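Local coordinates for protein chloromuconate cycloisomerase (Rhodococcus opacus, PDB 4M0X) that belongs to the mandelate racemase/muconate lactonizing enzyme family of the enolase superfamily and binds a manganese(II) ion in its barrel domain, at residues M8-V13 and T68-Y73; V34-R39 and E108-D113; A221-A226 and D231-L236; I244-S249 and I257-A262. All blocks are in the same frame, centred on the assembly; numbering follows the deposited sequence.

Overall arrangement
The four contacts fall into two pairs, one in each domain of this enolase-superfamily chain. Contacts 1 and 2 belong to the N-terminal alpha+beta domain; their centres are 11 Å apart, and strands 5-17 and 27-40 are antiparallel neighbours, with Thr11 O 2.7 Å from Leu35 N. Contacts 3 and 4 belong to the barrel, with centres 9 Å apart. They use the adjacent parallel strands 220-222 and 244-246, and each supplies one carboxylate, Glu222 or Asp247, to the same manganese ion. Between the pairs nothing touches: centres are 29 to 36 Å apart, and the closest approach, between contacts 2 and 4, leaves about 16 Å between nearest atoms.

Contact 1: residues M8-V13 and T68-Y73; sequences MSATIV and TIIDQY
Ile70 packs its CG2 methyl between two residues of the strand, standing 3.9 Å from Ala10 CB and 4.1 Å from Met8 CE. With its CG1 branch anti to the carbonyl carbon (chi1 -70°), the isoleucine leaves CG2 as the branch that meets the strand. Ala10 and Met8 are two positions apart, so both project from the same side of segment 8-13 toward the helix, and they fill that side differently. Alanine offers a single methyl and lets the helix come near, with 6.8 Å between Ala10 CA and Asp71 CA. The longer methionine leaves the strand with CG anti to its backbone N, bends at its last torsion (chi3 67°) and brings its terminal methyl in across the isoleucine, the two side chains meeting at about a right angle. A flexible thioether suits that reach.

Beside this apolar patch the contact is polar. A water accepts a hydrogen bond from Ala10 N at 2.9 Å and donates one to Asp71 OD1, so the strand N-H is linked to the carboxylate through solvent. The other oxygen, Asp71 OD2, forms a salt bridge with Lys67 one turn back, and the same lysine amine donates to Ala10 O; both polar atoms of the Ala10 backbone are thus tied to this helix, directly or through water.

Helix 63-74 here lies against one face of the N-terminal domain's antiparallel sheet, running at 156° to the strand. Val36 of strand 27-40 and Ala103 and Ile107 of helix 101-118 close round Ile70, and Ile107 also reaches Met8.

Contact 2: residues V34-R39 and E108-D113; sequences VLVRVR and ETALWD. Unlike the reference sequence in segment 108-113: Asp113 (reference Thr).
Val38 and Ala110 mark the nearest approach of the two backbones, their CA atoms 6.6 Å apart. Strand 34-39 and helix 108-113 run at 47° to one another, with 8.2 Å between their axes at the closest point. At this spacing small and beta-branched residues suffice to fill the gap. The Ala110 methyl is the central point of contact: Val38 CG2 lies 3.6 Å from Ala110 CB, and Val36 CG1 touches the same carbon from 4.1 Å. Because Val38 has CG1 anti to its backbone N (chi1 -168°), its two methyls divide the work, CG2 going to the alanine and CG1 to the next helix residue, where it meets Leu111 CD1 at 3.9 Å. The Leu111 side chain leaves the helix to one side and crosses the valine at about a right angle.

This is the helix-on-sheet layer of the alpha+beta N-terminal domain of the enolase superfamily: alternate strand residues, Val36 and Val38, face the helices, while Arg37 between them points away and forms salt bridges with Glu45 and Glu362. On the side of helix 101-118 remote from the strand, Trp112 NE1 makes a weak 3.2 Å hydrogen bond to Glu108 OE2, one turn earlier. The Glu108 carboxylate is gripped more broadly, OE1 by the backbone N of Leu278 and OE2 by that of Ser279, at the start of helix 278-291 in the barrel domain.

Contact 3: residues A221-A226 and D231-L236; sequences AEQPIA and DGLARL. With MN (manganese (II) ion), chain C.
The carboxamide of Gln223, whose NE2 comes within 4.3 Å of Leu233 CD2, has Ile225 O at its edge, nearly in the amide plane. NE2 donates to Ile225 O over 2.8 Å, almost straight at 174°, with the donor tilted 21° from the carbonyl plane; the bond ties the side chain to the backbone two residues on, in the loop after strand 220-222. At the other end of the amide, OE1 accepts from Asp247 N, which fixes which way round the group sits.

In this loop Pro224 and Ile225 face helix 230-239, within a beta-alpha-beta unit of the barrel. Ile225 holds CG1 between its backbone N and carbonyl carbon (chi1 59°), the rotamer with which CG1 lies 3.5 Å from Leu233 CD1, the two chains alongside but running opposite ways. Its CD1 reaches the helix backbone where Gly232 joins Leu233, and no glycine side chain stands in its path. The compact proline ring puts Pro224 CG 3.5 Å from Leu236 CD1.

Chemically the segment is divided. Apolar residues seat it on the helix without any direct hydrogen bond across, while at the C-terminal end of strand 220-222 the extended Glu222 shares out its carboxylate, OE2 binding manganese at 2.1 Å and OE1 pairing with Lys165.

Contact 4: residues I244-S249 and I257-A262; sequences IMADES and IALADA. With MN (manganese (II) ion), chain C.
Ser249 OG is gripped twice, by hydrogen bonds with Arg227 O and Gln223 NE2, while the rest of the residue leans on Leu259. This is packing within a beta-alpha-beta unit of the enolase-superfamily barrel: the end of strand 244-246 and the loop after it against helix 253-262. Leu259 supplies the helix side: with CG anti to its carbonyl carbon (chi1 -64°), it points both methyls inward. CD1 stands 3.7 Å from Ser249 O and 4.1 Å from Ala246 CB, and CD2 turns toward Ser249 CB. A branched leucine can thus span two residues three positions apart, and the small alanine and serine leave it room. Phe268 of the next strand, 267-270, also packs on this leucine.

Asp247 and Glu248, between the two touching residues, take no part in the packing and serve the metal site. Asp247 OD2 binds manganese, as do Glu222 and Asp196, and its OD1 forms a salt bridge with Lys271. Glu248 acts from the second shell, holding both metal-bound waters. One donates to Glu248 OE2 over 3.0 Å; the other donates to Glu248 OE1 over 2.6 Å.

Contact 1: residues M8-V13 and T68-Y73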
# COMPACT_ATOMS: atom_id res chain seq x y z
N MET A 8 -7.02 46.70 -22.10
CA MET A 8 -6.51 46.14 -20.87
C MET A 8 -5.10 46.66 -20.72
O MET A 8 -4.25 46.41 -21.57
CB MET A 8 -6.53 44.61 -20.91
CG MET A 8 -5.81 43.98 -19.72
SD MET A 8 -5.88 42.18 -19.70
CE MET A 8 -4.92 41.71 -21.14
N SER A 9 -4.87 47.40 -19.64
CA SER A 9 -3.54 47.90 -19.28
C SER A 9 -3.00 47.21 -18.02
O SER A 9 -3.77 46.81 -17.12
CB SER A 9 -3.60 49.39 -19.05
OG SER A 9 -4.32 49.64 -17.86
N ALA A 10 -1.68 47.06 -17.95
CA ALA A 10 -1.01 46.48 -16.80
C ALA A 10 0.14 47.40 -16.33
O ALA A 10 1.20 47.50 -16.98
CB ALA A 10 -0.50 45.09 -17.14
N THR A 11 -0.07 48.07 -15.20
CA THR A 11 0.82 49.12 -14.71
C THR A 11 1.44 48.72 -13.37
O THR A 11 0.71 48.43 -12.39
CB THR A 11 0.03 50.39 -14.37
OG1 THR A 11 -0.71 50.85 -15.52
CG2 THR A 11 0.95 51.47 -13.84
N ILE A 12 2.77 48.78 -13.34
CA ILE A 12 3.56 48.45 -12.16
C ILE A 12 3.42 49.59 -11.11
O ILE A 12 3.71 50.76 -11.39
CB ILE A 12 5.01 48.13 -12.59
CG1 ILE A 12 5.03 46.95 -13.58
CG2 ILE A 12 5.92 47.79 -11.42
CD1 ILE A 12 6.31 46.85 -14.40
N VAL A 13 2.94 49.26 -9.91
CA VAL A 13 2.74 50.24 -8.84
C VAL A 13 3.57 49.93 -7.59
O VAL A 13 3.70 48.77 -7.18
CB VAL A 13 1.26 50.26 -8.41
CG1 VAL A 13 1.06 51.25 -7.26
CG2 VAL A 13 0.36 50.53 -9.59
N THR A 68 4.81 41.92 -18.64
CA THR A 68 5.13 41.45 -19.98
C THR A 68 4.25 40.30 -20.44
O THR A 68 3.82 40.30 -21.58
CB THR A 68 6.59 41.07 -20.08
OG1 THR A 68 7.35 42.23 -19.73
CG2 THR A 68 6.96 40.67 -21.51
N ILE A 69 3.99 39.34 -19.55
CA ILE A 69 3.18 38.15 -19.88
C ILE A 69 1.76 38.58 -20.15
O ILE A 69 1.12 38.12 -21.11
CB ILE A 69 3.22 37.11 -18.74
CG1 ILE A 69 4.55 36.35 -18.75
CG2 ILE A 69 2.09 36.12 -18.85
CD1 ILE A 69 4.80 35.54 -20.01
N ILE A 70 1.29 39.50 -19.32
CA ILE A 70 -0.02 40.07 -19.52
C ILE A 70 -0.08 40.83 -20.85
O ILE A 70 -0.89 40.46 -21.73
CB ILE A 70 -0.45 40.93 -18.32
CG1 ILE A 70 -0.72 40.01 -17.12
CG2 ILE A 70 -1.69 41.72 -18.65
CD1 ILE A 70 -0.82 40.72 -15.78
N ASP A 71 0.78 41.85 -21.02
CA ASP A 71 0.76 42.70 -22.23
C ASP A 71 0.94 41.85 -23.46
O ASP A 71 0.15 41.97 -24.37
CB ASP A 71 1.82 43.82 -22.22
CG ASP A 71 1.44 44.97 -21.33
OD1 ASP A 71 0.27 45.10 -20.94
OD2 ASP A 71 2.33 45.76 -20.97
N GLN A 72 1.93 40.95 -23.47
CA GLN A 72 2.30 40.31 -24.72
C GLN A 72 1.60 39.00 -25.00
O GLN A 72 1.15 38.78 -26.15
CB GLN A 72 3.80 40.15 -24.85
CG GLN A 72 4.26 39.51 -26.15
CD GLN A 72 5.77 39.43 -26.27
OE1 GLN A 72 6.52 40.07 -25.51
NE2 GLN A 72 6.24 38.64 -27.25
N TYR A 73 1.52 38.11 -24.00
CA TYR A 73 1.02 36.75 -24.28
C TYR A 73 -0.37 36.44 -23.82
O TYR A 73 -1.02 35.54 -24.35
CB TYR A 73 1.97 35.67 -23.76
CG TYR A 73 3.33 35.71 -24.38
CD1 TYR A 73 3.62 35.00 -25.55
CD2 TYR A 73 4.34 36.47 -23.80
CE1 TYR A 73 4.87 35.04 -26.12
CE2 TYR A 73 5.60 36.53 -24.35
CZ TYR A 73 5.86 35.81 -25.50
OH TYR A 73 7.12 35.86 -26.02
O HOH W 1 0.01 47.52 -20.27

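Contact 2: residues V34-R39 and E108-D113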
# COMPACT_ATOMS: atom_id res chain seq x y z
N VAL A 34 1.29 44.73 -9.96
CA VAL A 34 0.89 45.17 -11.27
C VAL A 34 -0.60 45.46 -11.12
O VAL A 34 -1.35 44.58 -10.70
CB VAL A 34 1.16 44.09 -12.35
CG1 VAL A 34 0.77 44.58 -13.73
CG2 VAL A 34 2.63 43.69 -12.37
N LEU A 35 -1.04 46.67 -11.43
CA LEU A 35 -2.50 46.89 -11.45
C LEU A 35 -3.12 46.65 -12.83
O LEU A 35 -2.80 47.35 -13.78
CB LEU A 35 -2.90 48.27 -10.91
CG LEU A 35 -4.43 48.31 -10.94
CD1 LEU A 35 -4.98 48.04 -9.56
CD2 LEU A 35 -4.97 49.61 -11.49
N VAL A 36 -3.99 45.65 -12.95
CA VAL A 36 -4.62 45.35 -14.26
C VAL A 36 -5.95 46.04 -14.40
O VAL A 36 -6.70 46.17 -13.42
CB VAL A 36 -4.77 43.86 -14.53
CG1 VAL A 36 -5.73 43.61 -15.69
CG2 VAL A 36 -3.41 43.27 -14.84
N ARG A 37 -6.22 46.54 -15.61
CA ARG A 37 -7.46 47.25 -15.89
C ARG A 37 -8.06 46.75 -17.14
O ARG A 37 -7.38 46.58 -18.15
CB ARG A 37 -7.22 48.73 -16.02
CG ARG A 37 -6.96 49.36 -14.67
CD ARG A 37 -6.37 50.72 -14.92
NE ARG A 37 -7.41 51.73 -15.02
CZ ARG A 37 -7.17 52.99 -15.31
NH1 ARG A 37 -5.93 53.38 -15.56
NH2 ARG A 37 -8.19 53.84 -15.36
N VAL A 38 -9.35 46.50 -17.06
CA VAL A 38 -10.08 45.93 -18.17
C VAL A 38 -11.21 46.92 -18.38
O VAL A 38 -11.95 47.19 -17.44
CB VAL A 38 -10.61 44.51 -17.84
CG1 VAL A 38 -11.11 43.83 -19.10
CG2 VAL A 38 -9.51 43.64 -17.25
N ARG A 39 -11.26 47.51 -19.57
CA ARG A 39 -12.34 48.43 -19.95
C ARG A 39 -13.15 47.70 -21.02
O ARG A 39 -12.56 47.03 -21.87
CB ARG A 39 -11.78 49.77 -20.45
CG ARG A 39 -12.77 50.92 -20.62
N GLU A 108 -8.12 37.25 -14.48
CA GLU A 108 -9.34 36.52 -14.14
C GLU A 108 -10.09 37.34 -13.10
O GLU A 108 -11.29 37.50 -13.18
CB GLU A 108 -9.03 35.11 -13.60
CG GLU A 108 -10.25 34.18 -13.44
CD GLU A 108 -10.70 33.99 -11.99
OE1 GLU A 108 -10.55 34.93 -11.20
OE2 GLU A 108 -11.22 32.91 -11.62
N THR A 109 -9.35 37.91 -12.16
CA THR A 109 -9.92 38.64 -11.05
C THR A 109 -10.52 40.00 -11.52
O THR A 109 -11.66 40.33 -11.21
CB THR A 109 -8.84 38.67 -9.92
OG1 THR A 109 -9.34 38.04 -8.76
CG2 THR A 109 -8.23 40.03 -9.60
N ALA A 110 -9.78 40.75 -12.32
CA ALA A 110 -10.30 41.97 -12.91
C ALA A 110 -11.59 41.70 -13.65
O ALA A 110 -12.54 42.47 -13.54
CB ALA A 110 -9.29 42.59 -13.85
N LEU A 111 -11.62 40.60 -14.41
CA LEU A 111 -12.81 40.13 -15.07
C LEU A 111 -14.01 39.91 -14.15
O LEU A 111 -15.14 40.29 -14.52
CB LEU A 111 -12.51 38.86 -15.82
CG LEU A 111 -12.40 38.95 -17.33
CD1 LEU A 111 -12.29 40.36 -17.87
CD2 LEU A 111 -11.22 38.08 -17.74
N TRP A 112 -13.79 39.31 -12.98
CA TRP A 112 -14.87 39.17 -12.01
C TRP A 112 -15.32 40.51 -11.41
O TRP A 112 -16.52 40.76 -11.25
CB TRP A 112 -14.51 38.19 -10.91
CG TRP A 112 -14.58 36.74 -11.26
CD1 TRP A 112 -13.54 35.86 -11.26
CD2 TRP A 112 -15.75 35.99 -11.59
NE1 TRP A 112 -13.99 34.60 -11.59
CE2 TRP A 112 -15.34 34.65 -11.80
CE3 TRP A 112 -17.11 36.31 -11.72
CZ2 TRP A 112 -16.24 33.63 -12.16
CZ3 TRP A 112 -18.00 35.29 -12.08
CH2 TRP A 112 -17.55 33.96 -12.28
N ASP A 113 -14.37 41.37 -11.06
CA ASP A 113 -14.70 42.74 -10.64
C ASP A 113 -15.61 43.49 -11.65
O ASP A 113 -16.62 44.09 -11.29
CB ASP A 113 -13.39 43.49 -10.41
CG ASP A 113 -13.59 44.84 -9.77
OD1 ASP A 113 -13.99 44.89 -8.58
OD2 ASP A 113 -13.33 45.87 -10.43

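Contact 3: residues A221-A226 and D231-L236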
# COMPACT_ATOMS: atom_id res chain seq x y z
N ALA A 221 1.83 24.44 11.92
CA ALA A 221 3.08 24.62 11.21
C ALA A 221 2.77 24.78 9.73
O ALA A 221 2.26 23.87 9.08
CB ALA A 221 4.02 23.46 11.45
N GLU A 222 3.07 25.96 9.22
CA GLU A 222 2.86 26.22 7.84
C GLU A 222 4.10 25.79 7.07
O GLU A 222 5.20 25.96 7.55
CB GLU A 222 2.55 27.70 7.60
CG GLU A 222 1.78 27.91 6.30
CD GLU A 222 1.66 29.36 5.86
OE1 GLU A 222 1.51 30.23 6.75
OE2 GLU A 222 1.69 29.59 4.62
N GLN A 223 3.89 25.20 5.89
CA GLN A 223 4.95 24.77 4.99
C GLN A 223 6.31 24.69 5.64
O GLN A 223 7.15 25.55 5.41
CB GLN A 223 5.05 25.71 3.81
CG GLN A 223 5.82 25.10 2.65
CD GLN A 223 5.07 23.96 2.03
OE1 GLN A 223 3.88 24.10 1.70
NE2 GLN A 223 5.73 22.82 1.90
N PRO A 224 6.54 23.67 6.48
CA PRO A 224 7.87 23.72 7.13
C PRO A 224 9.02 23.26 6.21
O PRO A 224 10.10 23.83 6.22
CB PRO A 224 7.71 22.80 8.33
CG PRO A 224 6.59 21.90 7.97
CD PRO A 224 5.67 22.62 7.02
N ILE A 225 8.77 22.23 5.42
CA ILE A 225 9.79 21.69 4.53
C ILE A 225 9.43 22.03 3.09
O ILE A 225 8.35 22.58 2.84
CB ILE A 225 9.99 20.18 4.75
CG1 ILE A 225 8.71 19.38 4.52
CG2 ILE A 225 10.47 19.92 6.16
CD1 ILE A 225 8.94 17.88 4.34
N ALA A 226 10.35 21.72 2.17
CA ALA A 226 10.19 22.00 0.72
C ALA A 226 8.79 21.64 0.14
O ALA A 226 8.15 20.76 0.64
CB ALA A 226 11.31 21.33 -0.07
N ASP A 231 6.03 13.28 0.99
CA ASP A 231 6.29 12.25 1.99
C ASP A 231 6.74 12.82 3.33
O ASP A 231 6.31 12.35 4.39
CB ASP A 231 7.34 11.28 1.47
CG ASP A 231 6.83 10.48 0.31
OD1 ASP A 231 5.60 10.40 0.07
OD2 ASP A 231 7.69 9.91 -0.39
N GLY A 232 7.60 13.83 3.27
CA GLY A 232 8.20 14.36 4.45
C GLY A 232 7.12 15.06 5.22
O GLY A 232 7.06 14.99 6.46
N LEU A 233 6.25 15.74 4.47
CA LEU A 233 5.09 16.38 5.06
C LEU A 233 4.24 15.35 5.77
O LEU A 233 3.83 15.58 6.90
CB LEU A 233 4.28 17.05 3.97
CG LEU A 233 4.29 18.55 3.72
CD1 LEU A 233 5.24 19.36 4.59
CD2 LEU A 233 4.45 18.76 2.21
N ALA A 234 3.99 14.22 5.12
CA ALA A 234 3.20 13.16 5.71
C ALA A 234 3.81 12.56 6.95
O ALA A 234 3.04 12.25 7.86
CB ALA A 234 2.90 12.05 4.71
N ARG A 235 5.13 12.38 6.99
CA ARG A 235 5.79 11.85 8.19
C ARG A 235 5.63 12.86 9.32
O ARG A 235 5.48 12.45 10.48
CB ARG A 235 7.28 11.61 8.01
CG ARG A 235 7.68 10.30 7.38
CD ARG A 235 9.13 10.37 6.90
NE ARG A 235 9.31 9.79 5.56
CZ ARG A 235 9.89 10.40 4.51
NH1 ARG A 235 10.37 11.64 4.61
NH2 ARG A 235 10.00 9.76 3.33
N LEU A 236 5.69 14.16 9.00
CA LEU A 236 5.58 15.22 9.99
C LEU A 236 4.18 15.26 10.57
O LEU A 236 4.00 15.37 11.81
CB LEU A 236 5.89 16.59 9.39
CG LEU A 236 7.28 17.19 9.49
CD1 LEU A 236 7.13 18.60 9.01
CD2 LEU A 236 7.85 17.23 10.90
MN MN C . 3.20 30.86 3.77
O HOH W 2 5.04 31.48 2.19
O HOH W 3 4.50 29.07 3.51

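Contact 4: residues I244-S249 and I257-A262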
# COMPACT_ATOMS: atom_id res chain seq x y z
N ILE A 244 -0.25 20.43 10.29
CA ILE A 244 0.61 20.95 9.25
C ILE A 244 -0.25 21.56 8.13
O ILE A 244 -1.16 20.89 7.59
CB ILE A 244 1.42 19.78 8.63
CG1 ILE A 244 2.20 19.04 9.69
CG2 ILE A 244 2.36 20.24 7.52
CD1 ILE A 244 3.22 19.91 10.39
N MET A 245 0.07 22.78 7.74
CA MET A 245 -0.61 23.44 6.63
C MET A 245 0.24 23.56 5.37
O MET A 245 1.37 24.03 5.40
CB MET A 245 -1.03 24.80 7.10
CG MET A 245 -1.67 25.70 6.07
SD MET A 245 -2.71 26.88 6.95
CE MET A 245 -1.56 27.85 7.90
N ALA A 246 -0.33 23.15 4.25
CA ALA A 246 0.25 23.36 2.96
C ALA A 246 -0.03 24.79 2.51
O ALA A 246 -1.15 25.30 2.65
CB ALA A 246 -0.33 22.38 1.97
N ASP A 247 1.00 25.43 1.96
CA ASP A 247 0.85 26.73 1.34
C ASP A 247 1.47 26.57 -0.05
O ASP A 247 0.75 26.21 -1.00
CB ASP A 247 1.51 27.84 2.16
CG ASP A 247 1.54 29.19 1.43
OD1 ASP A 247 0.89 29.31 0.36
OD2 ASP A 247 2.22 30.13 1.90
N GLU A 248 2.79 26.78 -0.16
CA GLU A 248 3.53 26.57 -1.42
C GLU A 248 3.22 25.23 -2.10
O GLU A 248 3.38 25.11 -3.32
CB GLU A 248 5.05 26.57 -1.16
CG GLU A 248 5.72 27.91 -0.92
CD GLU A 248 5.66 28.32 0.54
OE1 GLU A 248 4.77 27.80 1.31
OE2 GLU A 248 6.49 29.16 0.93
N SER A 249 2.82 24.23 -1.31
CA SER A 249 2.53 22.89 -1.81
C SER A 249 1.16 22.80 -2.46
O SER A 249 0.95 21.88 -3.26
CB SER A 249 2.63 21.85 -0.69
OG SER A 249 3.98 21.53 -0.38
N ILE A 257 -5.61 17.61 -4.58
CA ILE A 257 -6.00 16.23 -4.57
C ILE A 257 -4.86 15.31 -4.13
O ILE A 257 -5.05 14.46 -3.25
CB ILE A 257 -6.60 15.84 -5.92
CG1 ILE A 257 -8.12 16.04 -5.83
CG2 ILE A 257 -6.20 14.41 -6.33
CD1 ILE A 257 -8.86 15.89 -7.15
N ALA A 258 -3.69 15.49 -4.74
CA ALA A 258 -2.54 14.66 -4.43
C ALA A 258 -2.23 14.67 -2.94
O ALA A 258 -2.02 13.58 -2.36
CB ALA A 258 -1.34 15.09 -5.22
N LEU A 259 -2.24 15.86 -2.32
CA LEU A 259 -1.97 16.00 -0.89
C LEU A 259 -3.06 15.35 -0.09
O LEU A 259 -2.79 14.48 0.76
CB LEU A 259 -1.87 17.46 -0.46
CG LEU A 259 -0.76 18.36 -1.01
CD1 LEU A 259 -1.24 19.80 -1.06
CD2 LEU A 259 0.50 18.22 -0.18
N ALA A 260 -4.29 15.77 -0.34
CA ALA A 260 -5.42 15.27 0.42
C ALA A 260 -5.28 13.77 0.64
O ALA A 260 -5.47 13.26 1.74
CB ALA A 260 -6.75 15.61 -0.26
N ASP A 261 -4.89 13.05 -0.39
CA ASP A 261 -5.06 11.63 -0.31
C ASP A 261 -3.77 10.89 -0.12
O ASP A 261 -3.77 9.68 0.07
CB ASP A 261 -5.72 11.15 -1.58
CG ASP A 261 -4.74 10.87 -2.64
OD1 ASP A 261 -3.96 11.80 -2.94
OD2 ASP A 261 -4.73 9.71 -3.14
N ALA A 262 -2.66 11.61 -0.23
CA ALA A 262 -1.43 11.11 0.31
C ALA A 262 -1.48 11.40 1.81
O ALA A 262 -0.64 10.95 2.54
CB ALA A 262 -0.24 11.79 -0.34
MN MN C . 3.20 30.86 3.77
O HOH W 2 5.04 31.48 2.19
O HOH W 3 4.50 29.07 3.51